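Local coordinates for putative vitamin-B12 independent methionine synthase family protein (Listeria monocytogenes, PDB 1YPX) that belongs to the cobalamin-independent methionine synthase family and probably uses zinc to transfer a methyl group from a folate to homocysteine, at residues Ala168-Ile173 / Ile221-Lys226. Residues are numbered along the deposited sequence; the frame is centred on the assembly and turned at random.
Sequences AYQKAI and INEAIK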
loop_
_atom_site.group_PDB
_atom_site.type_symbol
_atom_site.label_atom_id
_atom_site.label_comp_id
_atom_site.label_asym_id
_atom_site.label_seq_id
_atom_site.Cartn_x
_atom_site.Cartn_y
_atom_site.Cartn_z
ATOM N N ALA A 168 -11.218 -1.555 14.789
ATOM C CA ALA A 168 -10.049 -2.427 14.791
ATOM C C ALA A 168 -8.944 -1.686 14.038
ATOM O O ALA A 168 -7.769 -1.774 14.405
ATOM C CB ALA A 168 -10.358 -3.754 14.104
ATOM N N TYR A 169 -9.330 -0.951 12.993
ATOM C CA TYR A 169 -8.358 -0.193 12.222
ATOM C C TYR A 169 -7.936 1.113 12.902
ATOM O O TYR A 169 -6.765 1.495 12.823
ATOM C CB TYR A 169 -8.869 0.068 10.792
ATOM C CG TYR A 169 -8.356 -0.942 9.773
ATOM C CD1 TYR A 169 -7.260 -0.648 8.958
ATOM C CD2 TYR A 169 -8.948 -2.204 9.646
ATOM C CE1 TYR A 169 -6.765 -1.580 8.041
ATOM C CE2 TYR A 169 -8.455 -3.156 8.729
ATOM C CZ TYR A 169 -7.365 -2.830 7.932
ATOM O OH TYR A 169 -6.871 -3.749 7.033
ATOM N N GLN A 170 -8.858 1.804 13.567
ATOM C CA GLN A 170 -8.477 3.039 14.255
ATOM C C GLN A 170 -7.403 2.642 15.257
ATOM O O GLN A 170 -6.329 3.251 15.316
ATOM C CB GLN A 170 -9.673 3.671 14.971
ATOM C CG GLN A 170 -10.712 4.277 14.033
ATOM C CD GLN A 170 -12.089 4.386 14.685
ATOM O OE1 GLN A 170 -13.060 4.852 14.071
ATOM N NE2 GLN A 170 -12.180 3.942 15.937
ATOM N N LYS A 171 -7.674 1.582 16.014
ATOM C CA LYS A 171 -6.711 1.103 16.995
ATOM C C LYS A 171 -5.426 0.624 16.319
ATOM O O LYS A 171 -4.334 0.829 16.851
ATOM C CB LYS A 171 -7.327 -0.023 17.848
ATOM C CG LYS A 171 -8.645 0.366 18.554
ATOM C CD LYS A 171 -8.899 -0.435 19.841
ATOM C CE LYS A 171 -9.660 -1.752 19.614
ATOM N NZ LYS A 171 -11.177 -1.628 19.732
ATOM N N ALA A 172 -5.542 -0.005 15.149
ATOM C CA ALA A 172 -4.367 -0.498 14.420
ATOM C C ALA A 172 -3.452 0.660 14.042
ATOM O O ALA A 172 -2.253 0.649 14.319
ATOM C CB ALA A 172 -4.798 -1.238 13.156
ATOM N N ILE A 173 -4.040 1.664 13.406
ATOM C CA ILE A 173 -3.294 2.830 12.984
ATOM C C ILE A 173 -2.617 3.506 14.170
ATOM O O ILE A 173 -1.448 3.878 14.104
ATOM C CB ILE A 173 -4.220 3.832 12.287
ATOM C CG1 ILE A 173 -4.754 3.226 10.997
ATOM C CG2 ILE A 173 -3.481 5.100 12.013
ATOM C CD1 ILE A 173 -5.745 4.090 10.285
ATOM N N ILE A 221 -13.550 2.988 4.901
ATOM C CA ILE A 221 -12.220 3.570 4.858
ATOM C C ILE A 221 -12.153 4.866 5.648
ATOM O O ILE A 221 -11.311 5.019 6.535
ATOM C CB ILE A 221 -11.787 3.924 3.426
ATOM C CG1 ILE A 221 -11.963 2.727 2.484
ATOM C CG2 ILE A 221 -10.369 4.455 3.449
ATOM C CD1 ILE A 221 -11.409 1.434 2.999
ATOM N N ASN A 222 -13.028 5.812 5.323
ATOM C CA ASN A 222 -12.994 7.088 6.032
ATOM C C ASN A 222 -13.130 6.873 7.533
ATOM O O ASN A 222 -12.439 7.517 8.322
ATOM C CB ASN A 222 -14.091 8.042 5.524
ATOM C CG ASN A 222 -13.804 8.579 4.118
ATOM O OD1 ASN A 222 -12.664 8.935 3.792
ATOM N ND2 ASN A 222 -14.846 8.653 3.287
ATOM N N GLU A 223 -14.010 5.958 7.925
ATOM C CA GLU A 223 -14.196 5.677 9.342
ATOM C C GLU A 223 -12.938 5.061 9.951
ATOM O O GLU A 223 -12.521 5.441 11.048
ATOM C CB GLU A 223 -15.375 4.728 9.561
ATOM C CG GLU A 223 -15.702 4.540 11.024
ATOM C CD GLU A 223 -16.758 3.489 11.270
ATOM O OE1 GLU A 223 -17.033 3.226 12.471
ATOM O OE2 GLU A 223 -17.311 2.928 10.280
ATOM N N ALA A 224 -12.344 4.110 9.231
ATOM C CA ALA A 224 -11.133 3.432 9.675
ATOM C C ALA A 224 -9.989 4.407 9.929
ATOM O O ALA A 224 -9.175 4.197 10.829
ATOM C CB ALA A 224 -10.706 2.398 8.639
ATOM N N ILE A 225 -9.930 5.472 9.135
ATOM C CA ILE A 225 -8.879 6.470 9.284
ATOM C C ILE A 225 -9.395 7.797 9.841
ATOM O O ILE A 225 -8.747 8.835 9.687
ATOM C CB ILE A 225 -8.184 6.744 7.945
ATOM C CG1 ILE A 225 -9.186 7.310 6.937
ATOM C CG2 ILE A 225 -7.575 5.470 7.424
ATOM C CD1 ILE A 225 -8.549 7.802 5.658
ATOM N N LYS A 226 -10.555 7.755 10.486
ATOM C CA LYS A 226 -11.171 8.940 11.076
ATOM C C LYS A 226 -10.239 9.630 12.070
ATOM O O LYS A 226 -10.107 10.853 12.062
ATOM C CB LYS A 226 -12.477 8.545 11.774
ATOM C CG LYS A 226 -13.235 9.690 12.431
ATOM C CD LYS A 226 -14.390 9.169 13.297
ATOM C CE LYS A 226 -14.983 10.273 14.173
ATOM N NZ LYS A 226 -15.879 9.733 15.244
#
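Ala224 CB approaches the Tyr169 ring obliquely, and the closest touch between the two residues is CB to CB at 3.7 Å. The ring itself then leads away from the contact, and its hydroxyl hydrogen-bonds to the carbonyl of Pro138. The second flat group is the amide of Gln170, its plane turned 61° from the Glu223 carboxylate. Here the aliphatic part of glutamine does much of the work, CG resting 3.6 Å from Ala224 O. Which way round the amide sits is uncertain, so the 3.1 Å between Gln170 OE1 and Glu223 O may conceal a hydrogen bond from the amide nitrogen.

One turn further on, Ile173 reaches across with its CD1. With CG1 anti to the carbonyl carbon (chi1 -65°) and CD1 extended beyond it, this methyl comes 3.5 Å from Ala224 O and 3.7 Å from Ile225 CG2. Both isoleucines also touch Ile234 on strand 233-238, the strand that follows helix 213-224. The contact therefore joins neighbouring outer helices of the TIM-barrel-like fold on the outside of the parallel sheet.

Small Ala224 suits the closest backbone approach, where its CA is 5.2 Å from that of Tyr169; branched isoleucines fill the inner side, while long, polar Gln170 suits the more open margin. At the last turn of helix 213-224, the Glu223 carbonyl, which also takes the N-H of Lys226, points toward the amide; that of Ala224 points between Gln170 CG and Ile173 CD1. An amide N-H turned toward Glu223 O would suit this carbonyl-rich end, whereas methyl contacts hold the buried side.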